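Long-range contacts in lactaldehyde dehydrogenase (Methanocaldococcus jannaschii, PDB 3PQA), which oxidises lactaldehyde to lactate with NAD as the preferred cofactor, a step in the biosynthesis of coenzyme F420: residues B[59-64]-B[187-192]; B[63-68]-B[177-182]; B[72-77]-B[90-95]; B[103-108]-B[445-450]; B[161-166]-B[194-199]. One frame throughout, in Å; residues are numbered along the deposited sequence. Where two conformers were deposited one is given.

In the fold
Interactions 1, 2 and 5 gather round the crossover of strand 160-165, helix 171-186 and strand 194-196. Interactions 1 and 2 use overlapping parts of helix 55-71, sharing Met63 and Asn64, with their centres 8 Å apart. Ala177 and Ile180 of interaction 2 pack on Tyr194 of interaction 5. Interaction 3 joins the next two helices, 73-84 and 88-111; interaction 4 uses the far part of helix 88-111, where Ala106 touches Tyr59 and Met63. Val447 in interaction 4 has its side chain about 12 Å from that of Glu241, the probable active-site glutamate, and His164 in interaction 5 lies about 9 Å, side chain to side chain, from Val225 of the probable NAD site.

Interaction 1 (B[59-64]-B[187-192]); sequences YNILMN and YNVPLG
The Schellman motif that ends helix 171-186 sets Tyr187 against helix 55-71. Asn188, with positive phi, is its C-prime residue, and Tyr187 sends its ring over Asn60. Asn60 CB sits over one ring face, 3.7 Å from the Tyr187 ring centroid and 18° off the normal, a CH-pi contact displaced toward the phenol end: Asn60 CB is 3.5 Å from Tyr187 CZ. The amide of Asn60 runs on past the CE2 side, its plane 27° from that of the ring. Asn64, one turn along, brings its CB to the ring edge, 4.0 Å from Tyr187 CE1, while its OD1 is taken by Gln68. Ile61 slides past the base of the ring, CG1 at 4.0 Å from Tyr187 CD1, and carries its CD1 on to Val189 CG2 at 3.9 Å. Leu53 packs against both Ile61 and Val189. At the far end of the ring a water donates to Asn60 O at 2.8 Å and is hydrogen-bonded to Tyr187 OH, also at 2.8 Å. The phenol is thus tied to the helix backbone through solvent, while its ring is held by carbon contacts; Asn60 O, already used by Asn64 N within the helix, takes a second donor.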
# COMPACT_ATOMS: atom_id res chain seq x y z
N TYR B 59 17.50 12.83 6.81
CA TYR B 59 17.42 13.23 5.41
C TYR B 59 18.69 14.00 5.03
O TYR B 59 19.35 13.69 4.02
CB TYR B 59 16.16 14.06 5.17
CG TYR B 59 16.08 14.68 3.79
CD1 TYR B 59 15.50 14.00 2.73
CD2 TYR B 59 16.59 15.96 3.56
CE1 TYR B 59 15.43 14.58 1.46
CE2 TYR B 59 16.53 16.55 2.30
CZ TYR B 59 15.95 15.85 1.26
OH TYR B 59 15.91 16.43 0.01
N ASN B 60 19.03 15.00 5.83
CA ASN B 60 20.19 15.84 5.55
C ASN B 60 21.49 15.06 5.49
O ASN B 60 22.31 15.27 4.59
CB ASN B 60 20.31 16.98 6.56
CG ASN B 60 19.27 18.07 6.33
OD1 ASN B 60 18.72 18.18 5.23
ND2 ASN B 60 18.99 18.86 7.37
N ILE B 61 21.67 14.15 6.46
CA ILE B 61 22.88 13.31 6.53
C ILE B 61 22.98 12.43 5.29
O ILE B 61 24.04 12.35 4.65
CB ILE B 61 22.88 12.42 7.79
CG1 ILE B 61 23.13 13.27 9.04
CG2 ILE B 61 23.96 11.32 7.68
CD1 ILE B 61 22.76 12.56 10.32
N LEU B 62 21.87 11.80 4.92
CA LEU B 62 21.85 10.93 3.74
C LEU B 62 22.17 11.72 2.44
O LEU B 62 22.98 11.29 1.61
CB LEU B 62 20.52 10.17 3.64
CG LEU B 62 20.36 9.14 4.77
CD1 LEU B 62 18.91 8.66 4.92
CD2 LEU B 62 21.31 7.93 4.61
N MET B 63 21.54 12.89 2.29
CA MET B 63 21.79 13.73 1.12
C MET B 63 23.23 14.22 1.06
O MET B 63 23.82 14.28 -0.03
CB MET B 63 20.81 14.91 1.06
CG MET B 63 19.37 14.48 0.71
SD MET B 63 19.21 13.59 -0.86
CE MET B 63 19.62 14.85 -2.05
N ASN B 64 23.80 14.54 2.22
CA ASN B 64 25.18 15.01 2.24
C ASN B 64 26.18 13.91 1.94
O ASN B 64 27.18 14.16 1.29
CB ASN B 64 25.52 15.73 3.55
CG ASN B 64 26.89 16.40 3.50
OD1 ASN B 64 27.84 15.91 4.08
ND2 ASN B 64 26.99 17.51 2.79
N TYR B 187 26.12 17.87 10.86
CA TYR B 187 24.78 17.95 11.44
C TYR B 187 24.74 17.63 12.94
O TYR B 187 23.68 17.32 13.50
CB TYR B 187 23.79 17.11 10.62
CG TYR B 187 23.64 17.65 9.21
CD1 TYR B 187 24.27 17.03 8.13
CD2 TYR B 187 22.91 18.81 8.96
CE1 TYR B 187 24.16 17.55 6.84
CE2 TYR B 187 22.79 19.34 7.68
CZ TYR B 187 23.41 18.70 6.62
OH TYR B 187 23.28 19.22 5.35
N ASN B 188 25.92 17.72 13.58
CA ASN B 188 26.10 17.60 15.03
C ASN B 188 25.63 16.29 15.66
O ASN B 188 25.04 16.27 16.75
CB ASN B 188 25.52 18.82 15.75
CG ASN B 188 26.09 20.11 15.23
OD1 ASN B 188 27.31 20.22 15.03
ND2 ASN B 188 25.23 21.09 14.98
N VAL B 189 25.92 15.19 14.98
CA VAL B 189 25.61 13.87 15.48
C VAL B 189 26.92 13.22 15.90
O VAL B 189 27.91 13.32 15.17
CB VAL B 189 24.87 13.02 14.41
CG1 VAL B 189 24.59 11.61 14.91
CG2 VAL B 189 23.59 13.73 13.98
N PRO B 190 26.93 12.56 17.08
CA PRO B 190 28.13 11.86 17.52
C PRO B 190 28.63 10.86 16.48
O PRO B 190 27.83 10.18 15.83
CB PRO B 190 27.67 11.11 18.77
CG PRO B 190 26.53 11.89 19.29
CD PRO B 190 25.87 12.54 18.11
N LEU B 191 29.95 10.77 16.35
CA LEU B 191 30.57 9.88 15.38
C LEU B 191 30.32 8.41 15.71
O LEU B 191 30.35 7.56 14.82
CB LEU B 191 32.08 10.14 15.27
CG LEU B 191 32.51 11.55 14.85
CD1 LEU B 191 34.02 11.53 14.56
CD2 LEU B 191 31.71 12.03 13.64
N GLY B 192 30.07 8.15 16.99
CA GLY B 192 29.84 6.79 17.49
C GLY B 192 28.60 6.06 16.97
O GLY B 192 28.44 4.87 17.23
O HOH W 1 22.37 17.70 3.13

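Interaction 2 (B[63-68]-B[177-182]); sequences MNIAKQ and AKIIEN
Gln68 reaches across to Ile179 and Asn182 because its CG lies anti to the carbonyl carbon (chi1 -68°) and the chain then runs straight out, bringing the amide to Ile179 O and Asn182. The last torsion turns that amide so that both its ends find partners. NE2 of Gln68 gives to Ile179 O at 2.9 Å in a bent bond, with the acceptor tilted from the Gln68 amide plane. The same nitrogen donates back to Asn64 OD1 at 2.9 Å, approaching from above that carbonyl plane. On the other side of the amide, Gln68 OE1 accepts from Asn182 ND2 at 3.1 Å; this bond is straighter, 166°, and lies in the amide plane of Asn182. Three bonds therefore fix the rotation of the Gln68 amide, and one serves a helix carbonyl. The aliphatic part of Gln68 passes Ile179 in the opposite sense, with Gln68 CB 3.7 Å from Ile179 CG2. Ile65 supplies the remaining apolar contacts: its CG2 meets Ile179 CG2 at 3.9 Å, and its CD1 meets Ile180 CG1 at 3.8 Å. Phe102 of helix 88-111 also packs on Ile65. The two segments, 9.1 Å apart at their axes, run obliquely, 133° between their N-to-C directions and nearer antiparallel than parallel, a pairing that sets helix 55-71 against the crossover helix of the beta-alpha-beta unit.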
# COMPACT_ATOMS: atom_id res chain seq x y z
N MET B 63 21.54 12.89 2.29
CA MET B 63 21.79 13.73 1.12
C MET B 63 23.23 14.22 1.06
O MET B 63 23.82 14.28 -0.03
CB MET B 63 20.81 14.91 1.06
CG MET B 63 19.37 14.48 0.71
SD MET B 63 19.21 13.59 -0.86
CE MET B 63 19.62 14.85 -2.05
N ASN B 64 23.80 14.54 2.22
CA ASN B 64 25.18 15.01 2.24
C ASN B 64 26.18 13.91 1.94
O ASN B 64 27.18 14.16 1.29
CB ASN B 64 25.52 15.73 3.55
CG ASN B 64 26.89 16.40 3.50
OD1 ASN B 64 27.84 15.91 4.08
ND2 ASN B 64 26.99 17.51 2.79
N ILE B 65 25.88 12.69 2.36
CA ILE B 65 26.72 11.55 1.98
C ILE B 65 26.69 11.41 0.46
O ILE B 65 27.76 11.28 -0.18
CB ILE B 65 26.27 10.25 2.70
CG1 ILE B 65 26.64 10.32 4.19
CG2 ILE B 65 26.90 9.02 2.05
CD1 ILE B 65 25.97 9.29 5.06
N ALA B 66 25.49 11.46 -0.12
CA ALA B 66 25.37 11.40 -1.58
C ALA B 66 26.16 12.52 -2.25
O ALA B 66 26.84 12.29 -3.26
CB ALA B 66 23.91 11.45 -2.00
N LYS B 67 26.07 13.73 -1.70
CA LYS B 67 26.77 14.86 -2.28
C LYS B 67 28.28 14.63 -2.27
O LYS B 67 28.95 14.85 -3.28
CB LYS B 67 26.41 16.16 -1.56
CG LYS B 67 27.05 17.41 -2.16
CD LYS B 67 26.49 18.66 -1.52
CE LYS B 67 27.27 19.89 -1.97
NZ LYS B 67 28.51 20.10 -1.15
N GLN B 68 28.81 14.18 -1.14
CA GLN B 68 30.26 13.91 -1.04
C GLN B 68 30.76 12.82 -2.00
O GLN B 68 31.85 12.95 -2.58
CB GLN B 68 30.65 13.53 0.37
CG GLN B 68 30.53 14.64 1.40
CD GLN B 68 30.98 14.14 2.74
OE1 GLN B 68 32.15 13.83 2.93
NE2 GLN B 68 30.04 14.01 3.67
N ALA B 177 33.52 5.74 5.06
CA ALA B 177 33.46 6.00 6.51
C ALA B 177 33.85 7.45 6.84
O ALA B 177 33.18 8.10 7.65
CB ALA B 177 34.33 5.01 7.27
N LYS B 178 34.92 7.94 6.21
CA LYS B 178 35.32 9.35 6.31
C LYS B 178 34.19 10.27 5.84
O LYS B 178 33.88 11.27 6.50
CB LYS B 178 36.58 9.61 5.50
CG LYS B 178 37.83 8.93 6.05
CD LYS B 178 38.98 9.15 5.08
CE LYS B 178 40.22 8.39 5.51
NZ LYS B 178 41.27 8.52 4.46
N ILE B 179 33.57 9.93 4.70
CA ILE B 179 32.42 10.67 4.17
C ILE B 179 31.24 10.71 5.16
O ILE B 179 30.64 11.77 5.40
CB ILE B 179 31.97 10.11 2.79
CG1 ILE B 179 32.93 10.59 1.69
CG2 ILE B 179 30.52 10.50 2.45
CD1 ILE B 179 32.76 9.88 0.36
N ILE B 180 30.92 9.55 5.75
CA ILE B 180 29.86 9.46 6.77
C ILE B 180 30.23 10.32 7.99
O ILE B 180 29.41 11.09 8.48
CB ILE B 180 29.59 7.99 7.20
CG1 ILE B 180 28.97 7.22 6.02
CG2 ILE B 180 28.66 7.92 8.44
CD1 ILE B 180 29.06 5.71 6.11
N GLU B 181 31.48 10.19 8.45
CA GLU B 181 31.99 11.02 9.54
C GLU B 181 31.80 12.53 9.26
O GLU B 181 31.36 13.27 10.12
CB GLU B 181 33.45 10.67 9.83
CG GLU B 181 34.10 11.47 10.96
CD GLU B 181 35.58 11.15 11.15
OE1 GLU B 181 35.99 9.99 10.91
OE2 GLU B 181 36.33 12.07 11.53
N ASN B 182 32.13 12.97 8.04
CA ASN B 182 31.94 14.38 7.66
C ASN B 182 30.48 14.84 7.75
O ASN B 182 30.20 15.94 8.22
CB ASN B 182 32.45 14.63 6.24
CG ASN B 182 33.96 14.51 6.12
OD1 ASN B 182 34.68 14.70 7.09
ND2 ASN B 182 34.43 14.18 4.93

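Interaction 3 (B[72-77]-B[90-95]); sequences KKEELA and QARVEV
Val95 fits between Lys73, Leu76 and Ala77 at the apolar centre of this contact. Its CG1, anti to the backbone N, presses on the Lys73 methylene CG at 3.5 Å; its CG2 turns to the helix backbone and meets Leu76 CB at 4.0 Å. One turn back on the same helix, Ala91 lets the chains draw in: the CA atoms of Ala77 and Ala91 are 4.8 Å apart, and Ala91 CB rests 3.2 Å from Ala77 O. Ile69 and Leu80 also pack on Val95. Farther out, Ala77 CB touches Arg92 CG, and the extended Lys73 chain lays its CE beside Arg92 O before its NZ pairs with Glu96. The polar edge is a side-on salt bridge. Glu74, bent at chi2 (54°), folds its carboxylate round to Arg92, which grips it with two nitrogens: Arg92 NE to Glu74 OE1 and Arg92 NH2 to Glu74 OE2, each 2.9 Å, nearly straight and close to the guanidinium plane. Carboxylate and guanidinium are almost coplanar, 26° apart. Arg92 NH2 has a second acidic partner in Glu310, which would help hold the guanidinium in place. The successive helices 73-84 and 88-111 form an oblique helical hairpin, 123° between the N-to-C directions of the segments, packed on alanine and valine and joined at its polar edge by Glu74 and Arg92.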
# COMPACT_ATOMS: atom_id res chain seq x y z
N LYS B 72 33.48 13.19 -5.10
CA LYS B 72 34.67 12.33 -5.09
C LYS B 72 34.54 11.16 -6.07
O LYS B 72 35.29 10.19 -5.97
CB LYS B 72 34.92 11.80 -3.68
CG LYS B 72 35.32 12.87 -2.66
CD LYS B 72 35.50 12.26 -1.26
CE LYS B 72 36.95 11.89 -0.99
NZ LYS B 72 37.72 13.08 -0.52
N LYS B 73 33.63 11.28 -7.04
CA LYS B 73 33.30 10.16 -7.92
C LYS B 73 34.51 9.49 -8.58
O LYS B 73 34.69 8.27 -8.47
CB LYS B 73 32.29 10.57 -8.99
CG LYS B 73 31.73 9.36 -9.72
CD LYS B 73 30.69 9.69 -10.75
CE LYS B 73 30.28 8.41 -11.47
NZ LYS B 73 29.65 8.69 -12.79
N GLU B 74 35.35 10.28 -9.24
CA GLU B 74 36.49 9.72 -9.98
C GLU B 74 37.51 9.04 -9.05
O GLU B 74 37.96 7.92 -9.33
CB GLU B 74 37.16 10.77 -10.88
CG GLU B 74 38.19 10.21 -11.88
CD GLU B 74 37.66 9.09 -12.78
OE1 GLU B 74 36.43 8.96 -12.99
OE2 GLU B 74 38.51 8.34 -13.32
N GLU B 75 37.83 9.72 -7.95
CA GLU B 75 38.71 9.17 -6.93
C GLU B 75 38.20 7.83 -6.41
O GLU B 75 38.97 6.88 -6.27
CB GLU B 75 38.87 10.15 -5.76
CG GLU B 75 39.93 9.74 -4.75
CD GLU B 75 39.99 10.63 -3.52
OE1 GLU B 75 40.57 10.19 -2.50
OE2 GLU B 75 39.47 11.78 -3.56
N LEU B 76 36.90 7.76 -6.10
CA LEU B 76 36.34 6.53 -5.57
C LEU B 76 36.36 5.42 -6.62
O LEU B 76 36.63 4.26 -6.30
CB LEU B 76 34.92 6.76 -5.03
CG LEU B 76 34.81 7.68 -3.81
CD1 LEU B 76 33.33 7.97 -3.54
CD2 LEU B 76 35.48 7.11 -2.57
N ALA B 77 36.08 5.79 -7.87
CA ALA B 77 36.14 4.83 -8.98
C ALA B 77 37.54 4.24 -9.14
O ALA B 77 37.68 3.04 -9.38
CB ALA B 77 35.67 5.47 -10.28
N GLN B 90 33.29 0.17 -15.17
CA GLN B 90 32.37 -0.49 -14.23
C GLN B 90 32.43 0.12 -12.83
O GLN B 90 31.41 0.18 -12.13
CB GLN B 90 32.66 -1.98 -14.17
CG GLN B 90 32.37 -2.72 -15.47
CD GLN B 90 32.85 -4.15 -15.41
OE1 GLN B 90 32.61 -4.86 -14.43
NE2 GLN B 90 33.54 -4.59 -16.47
N ALA B 91 33.61 0.57 -12.43
CA ALA B 91 33.78 1.26 -11.15
C ALA B 91 32.94 2.53 -11.10
O ALA B 91 32.31 2.82 -10.07
CB ALA B 91 35.24 1.56 -10.90
N ARG B 92 32.92 3.28 -12.20
CA ARG B 92 32.16 4.54 -12.27
C ARG B 92 30.66 4.29 -12.10
O ARG B 92 29.98 5.02 -11.37
CB ARG B 92 32.41 5.29 -13.59
CG ARG B 92 33.84 5.78 -13.73
CD ARG B 92 34.07 6.65 -14.96
NE ARG B 92 35.48 7.05 -14.99
CZ ARG B 92 36.35 6.69 -15.93
NH1 ARG B 92 35.98 5.95 -16.97
NH2 ARG B 92 37.61 7.10 -15.84
N VAL B 93 30.18 3.25 -12.78
CA VAL B 93 28.80 2.79 -12.64
C VAL B 93 28.46 2.43 -11.19
O VAL B 93 27.43 2.90 -10.67
CB VAL B 93 28.44 1.66 -13.66
CG1 VAL B 93 27.04 1.10 -13.38
CG2 VAL B 93 28.52 2.21 -15.12
N GLU B 94 29.31 1.66 -10.50
CA GLU B 94 29.05 1.37 -9.08
C GLU B 94 28.94 2.66 -8.24
O GLU B 94 28.03 2.80 -7.41
CB GLU B 94 30.09 0.41 -8.46
CG GLU B 94 29.72 0.07 -7.00
CD GLU B 94 30.70 -0.84 -6.27
OE1 GLU B 94 31.56 -1.48 -6.91
OE2 GLU B 94 30.57 -0.91 -5.03
N VAL B 95 29.87 3.59 -8.46
CA VAL B 95 29.85 4.85 -7.71
C VAL B 95 28.54 5.61 -7.95
O VAL B 95 27.92 6.10 -6.99
CB VAL B 95 31.06 5.78 -8.00
CG1 VAL B 95 30.94 7.04 -7.17
CG2 VAL B 95 32.39 5.08 -7.69

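Interaction 4 (B[103-108]-B[445-450]); sequences KLAAFY and EGVKYA
Tyr108 OH has two polar partners: a water that donates to it at 2.7 Å, and Glu111 of the second subunit, which is hydrogen-bonded to it. The same water accepts from Lys448 NZ at 2.8 Å, so the phenol and the ammonium share one solvent link. Lys448 gets there by running fully extended, CG anti to the backbone N (chi1 -174°), obliquely over one face of the Tyr108 ring. Its CB makes the CH-pi contact, 4.0 Å from the Tyr108 ring centroid and 15° off the normal; farther along, Lys448 CD comes within 3.6 Å of Tyr108 OH. This is where helix 88-111 meets the N-terminal turn of helix 447-453, two helices far apart in the sequence, at the interface between subunits: Phe107 of the second subunit sets its ring edge-to-face with Tyr108, and Arg113 of that subunit packs on both Tyr108 and Lys448. Deeper in, Val447 rests its CG1 against the backbone of helix 88-111, 3.4 Å from Ala105 CA and 3.7 Å from Ala105 CB. Leu104 flanks it loosely, CD2 at 4.4 Å from Val447 CB. Gly446 is at the N-cap position, and its O receives the helical bond from Ala450 N.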
# COMPACT_ATOMS: atom_id res chain seq x y z
N LYS B 103 20.51 8.67 -1.89
CA LYS B 103 19.40 9.60 -2.17
C LYS B 103 18.01 8.99 -1.99
O LYS B 103 17.09 9.65 -1.51
CB LYS B 103 19.52 10.21 -3.56
CG LYS B 103 20.72 11.10 -3.69
CD LYS B 103 20.73 11.83 -5.00
CE LYS B 103 21.73 12.97 -4.92
NZ LYS B 103 21.66 13.84 -6.13
N LEU B 104 17.87 7.72 -2.38
CA LEU B 104 16.61 7.02 -2.23
C LEU B 104 16.27 6.79 -0.76
O LEU B 104 15.11 6.90 -0.35
CB LEU B 104 16.62 5.69 -2.99
CG LEU B 104 15.24 5.09 -3.27
CD1 LEU B 104 14.36 6.07 -4.03
CD2 LEU B 104 15.37 3.79 -4.05
N ALA B 105 17.29 6.49 0.05
CA ALA B 105 17.07 6.38 1.48
C ALA B 105 16.57 7.70 2.07
O ALA B 105 15.66 7.70 2.91
CB ALA B 105 18.33 5.93 2.17
N ALA B 106 17.19 8.81 1.65
CA ALA B 106 16.74 10.16 2.05
C ALA B 106 15.25 10.38 1.76
O ALA B 106 14.50 10.85 2.63
CB ALA B 106 17.58 11.23 1.36
N PHE B 107 14.82 10.02 0.56
CA PHE B 107 13.42 10.24 0.26
C PHE B 107 12.50 9.29 1.02
O PHE B 107 11.45 9.75 1.49
CB PHE B 107 13.14 10.35 -1.23
CG PHE B 107 13.55 11.68 -1.80
CD1 PHE B 107 12.61 12.68 -1.99
CD2 PHE B 107 14.87 11.95 -2.10
CE1 PHE B 107 12.98 13.92 -2.50
CE2 PHE B 107 15.25 13.18 -2.60
CZ PHE B 107 14.30 14.16 -2.80
N TYR B 108 12.91 8.05 1.25
CA TYR B 108 12.11 7.15 2.09
C TYR B 108 12.04 7.52 3.58
O TYR B 108 11.05 7.18 4.26
CB TYR B 108 12.46 5.68 1.84
CG TYR B 108 11.72 5.13 0.64
CD1 TYR B 108 10.32 4.98 0.67
CD2 TYR B 108 12.40 4.78 -0.53
CE1 TYR B 108 9.61 4.48 -0.45
CE2 TYR B 108 11.70 4.28 -1.65
CZ TYR B 108 10.31 4.13 -1.59
OH TYR B 108 9.64 3.65 -2.69
N GLU B 445 16.77 -6.86 -0.09
CA GLU B 445 17.39 -5.54 -0.13
C GLU B 445 16.80 -4.67 -1.25
O GLU B 445 15.82 -5.05 -1.91
CB GLU B 445 18.93 -5.64 -0.18
CG GLU B 445 19.55 -6.12 1.14
CD GLU B 445 21.06 -5.83 1.26
OE1 GLU B 445 21.71 -5.41 0.28
OE2 GLU B 445 21.61 -6.07 2.35
N GLY B 446 17.38 -3.49 -1.46
CA GLY B 446 16.61 -2.40 -2.07
C GLY B 446 16.20 -1.56 -0.87
O GLY B 446 15.64 -2.10 0.09
N VAL B 447 16.48 -0.26 -0.91
CA VAL B 447 16.35 0.64 0.25
C VAL B 447 15.04 0.48 1.02
O VAL B 447 15.05 0.27 2.24
CB VAL B 447 16.65 2.12 -0.16
CG1 VAL B 447 16.21 3.12 0.90
CG2 VAL B 447 18.16 2.26 -0.45
N LYS B 448 13.92 0.51 0.30
CA LYS B 448 12.61 0.47 0.96
C LYS B 448 12.43 -0.85 1.72
O LYS B 448 11.88 -0.86 2.83
CB LYS B 448 11.52 0.64 -0.10
CG LYS B 448 10.12 0.77 0.49
CD LYS B 448 9.08 0.72 -0.61
CE LYS B 448 7.70 0.92 0.01
NZ LYS B 448 6.59 0.86 -0.98
N TYR B 449 12.93 -1.93 1.13
CA TYR B 449 12.78 -3.27 1.68
C TYR B 449 13.73 -3.49 2.84
O TYR B 449 13.32 -4.06 3.85
CB TYR B 449 12.97 -4.32 0.57
CG TYR B 449 12.04 -3.98 -0.58
CD1 TYR B 449 10.70 -4.33 -0.52
CD2 TYR B 449 12.48 -3.22 -1.68
CE1 TYR B 449 9.82 -3.98 -1.56
CE2 TYR B 449 11.61 -2.87 -2.71
CZ TYR B 449 10.29 -3.25 -2.63
OH TYR B 449 9.43 -2.88 -3.63
N ALA B 450 14.96 -3.00 2.71
CA ALA B 450 15.93 -3.10 3.81
C ALA B 450 15.45 -2.29 5.03
O ALA B 450 15.63 -2.72 6.18
CB ALA B 450 17.30 -2.62 3.36
O HOH W 2 7.08 2.85 -2.86

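Interaction 5 (B[161-166]-B[194-199]); sequences IVHHPS and YNLLTG. With SO4 (sulfate ion), chain G.
His163 and Tyr194 meet rim to rim, planes 59° apart, with His163 ND1 and Tyr194 OH hydrogen-bonded at 2.7 Å near the plane of both rings. Leu196 lies alongside on the same sheet face and puts its CD1 over the imidazole, 3.8 Å from the His163 ring centroid. Leu196 CD1 also touches Pro165 CG. Both aromatic side chains leave anti to the backbone N (chi1 171° each), and the Tyr194 ring leans forward along its strand toward His163. At the other end of the imidazole, His163 NE2 is bonded to Thr138. Between the strands, His163 N gives to Asn195 O and Leu197 N gives to His163 O in a nearly straight bond of 2.8 Å (177°). Ile161 O takes two donors, Asn195 N and Asn195 ND2, from opposite faces of its plane, the side-chain one at 3.1 Å; that amide also binds Gly192 O. Past the paired residues, His164 ND1 donates to Leu197 O at 2.9 Å, in the carbonyl plane, while its NE2 donates to sulfate O3 at 2.7 Å. Both ring nitrogens thus act as donors, consistent with a charged imidazole beside the anion. Gly201 N and Ser167 N also bond this sulfate, probably from the crystallisation liquor. Parallel strands linked through helix 171-186 make a beta-alpha-beta crossover, as in the Rossmann-like NAD-binding domain of aldehyde dehydrogenases.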
# COMPACT_ATOMS: atom_id res chain seq x y z
N ILE B 161 25.15 1.67 13.71
CA ILE B 161 25.78 0.70 12.82
C ILE B 161 27.20 0.28 13.25
O ILE B 161 28.03 1.14 13.57
CB ILE B 161 25.87 1.27 11.41
CG1 ILE B 161 24.49 1.72 10.91
CG2 ILE B 161 26.50 0.24 10.45
CD1 ILE B 161 24.56 2.72 9.76
N VAL B 162 27.46 -1.02 13.26
CA VAL B 162 28.83 -1.55 13.28
C VAL B 162 29.04 -2.31 11.98
O VAL B 162 28.23 -3.19 11.61
CB VAL B 162 29.15 -2.40 14.53
CG1 VAL B 162 29.13 -1.51 15.79
CG2 VAL B 162 28.18 -3.57 14.68
N HIS B 163 30.08 -1.94 11.26
CA HIS B 163 30.21 -2.34 9.87
C HIS B 163 31.58 -2.94 9.62
O HIS B 163 32.58 -2.24 9.76
CB HIS B 163 29.99 -1.10 8.99
CG HIS B 163 30.29 -1.31 7.54
ND1 HIS B 163 30.55 -0.26 6.68
CD2 HIS B 163 30.36 -2.44 6.79
CE1 HIS B 163 30.78 -0.73 5.47
NE2 HIS B 163 30.66 -2.05 5.50
N HIS B 164 31.61 -4.23 9.28
CA HIS B 164 32.83 -4.88 8.83
C HIS B 164 32.87 -5.03 7.30
O HIS B 164 32.08 -5.77 6.74
CB HIS B 164 33.03 -6.24 9.48
CG HIS B 164 34.21 -6.98 8.94
ND1 HIS B 164 35.51 -6.68 9.32
CD2 HIS B 164 34.31 -7.94 7.98
CE1 HIS B 164 36.35 -7.46 8.65
NE2 HIS B 164 35.65 -8.23 7.84
N PRO B 165 33.82 -4.35 6.64
CA PRO B 165 33.99 -4.48 5.20
C PRO B 165 34.94 -5.64 4.89
O PRO B 165 35.81 -5.96 5.70
CB PRO B 165 34.63 -3.15 4.82
CG PRO B 165 35.49 -2.82 6.01
CD PRO B 165 34.82 -3.43 7.22
N SER B 166 34.78 -6.27 3.72
CA SER B 166 35.71 -7.32 3.33
C SER B 166 37.14 -6.79 3.26
O SER B 166 37.39 -5.75 2.66
CB SER B 166 35.32 -7.88 1.96
OG SER B 166 36.31 -8.79 1.50
N TYR B 194 28.04 5.47 13.80
CA TYR B 194 28.54 4.62 12.72
C TYR B 194 29.99 4.23 12.97
O TYR B 194 30.84 5.11 13.22
CB TYR B 194 28.39 5.30 11.35
CG TYR B 194 29.11 4.50 10.28
CD1 TYR B 194 28.50 3.41 9.66
CD2 TYR B 194 30.44 4.80 9.94
CE1 TYR B 194 29.18 2.66 8.71
CE2 TYR B 194 31.13 4.06 9.00
CZ TYR B 194 30.51 2.99 8.38
OH TYR B 194 31.19 2.25 7.44
N ASN B 195 30.28 2.94 12.89
CA ASN B 195 31.59 2.42 13.25
C ASN B 195 32.12 1.43 12.21
O ASN B 195 31.60 0.32 12.08
CB ASN B 195 31.55 1.74 14.62
CG ASN B 195 30.90 2.61 15.70
OD1 ASN B 195 31.59 3.35 16.40
ND2 ASN B 195 29.57 2.53 15.84
N LEU B 196 33.16 1.82 11.48
CA LEU B 196 33.82 0.90 10.55
C LEU B 196 34.87 0.10 11.30
O LEU B 196 35.78 0.67 11.92
CB LEU B 196 34.43 1.66 9.38
CG LEU B 196 34.97 0.81 8.21
CD1 LEU B 196 33.86 0.23 7.30
CD2 LEU B 196 35.96 1.63 7.39
N LEU B 197 34.72 -1.22 11.26
CA LEU B 197 35.59 -2.15 11.99
C LEU B 197 36.34 -3.06 11.01
O LEU B 197 35.77 -4.04 10.48
CB LEU B 197 34.77 -2.98 12.99
CG LEU B 197 33.83 -2.25 13.97
CD1 LEU B 197 33.23 -3.25 14.95
CD2 LEU B 197 34.57 -1.13 14.71
N THR B 198 37.60 -2.72 10.75
CA THR B 198 38.42 -3.47 9.82
C THR B 198 39.19 -4.58 10.52
O THR B 198 39.47 -4.48 11.72
CB THR B 198 39.40 -2.57 9.00
OG1 THR B 198 40.21 -1.77 9.87
CG2 THR B 198 38.61 -1.65 8.05
N GLY B 199 39.51 -5.63 9.78
CA GLY B 199 40.29 -6.74 10.32
C GLY B 199 39.84 -8.07 9.77
O GLY B 199 39.14 -8.13 8.76
S SO4 G . 37.62 -10.80 5.52
O1 SO4 G . 37.91 -10.76 4.09
O2 SO4 G . 38.84 -11.06 6.28
O3 SO4 G . 37.07 -9.51 5.91
O4 SO4 G . 36.66 -11.86 5.79
O HOH W 3 38.37 -5.55 7.06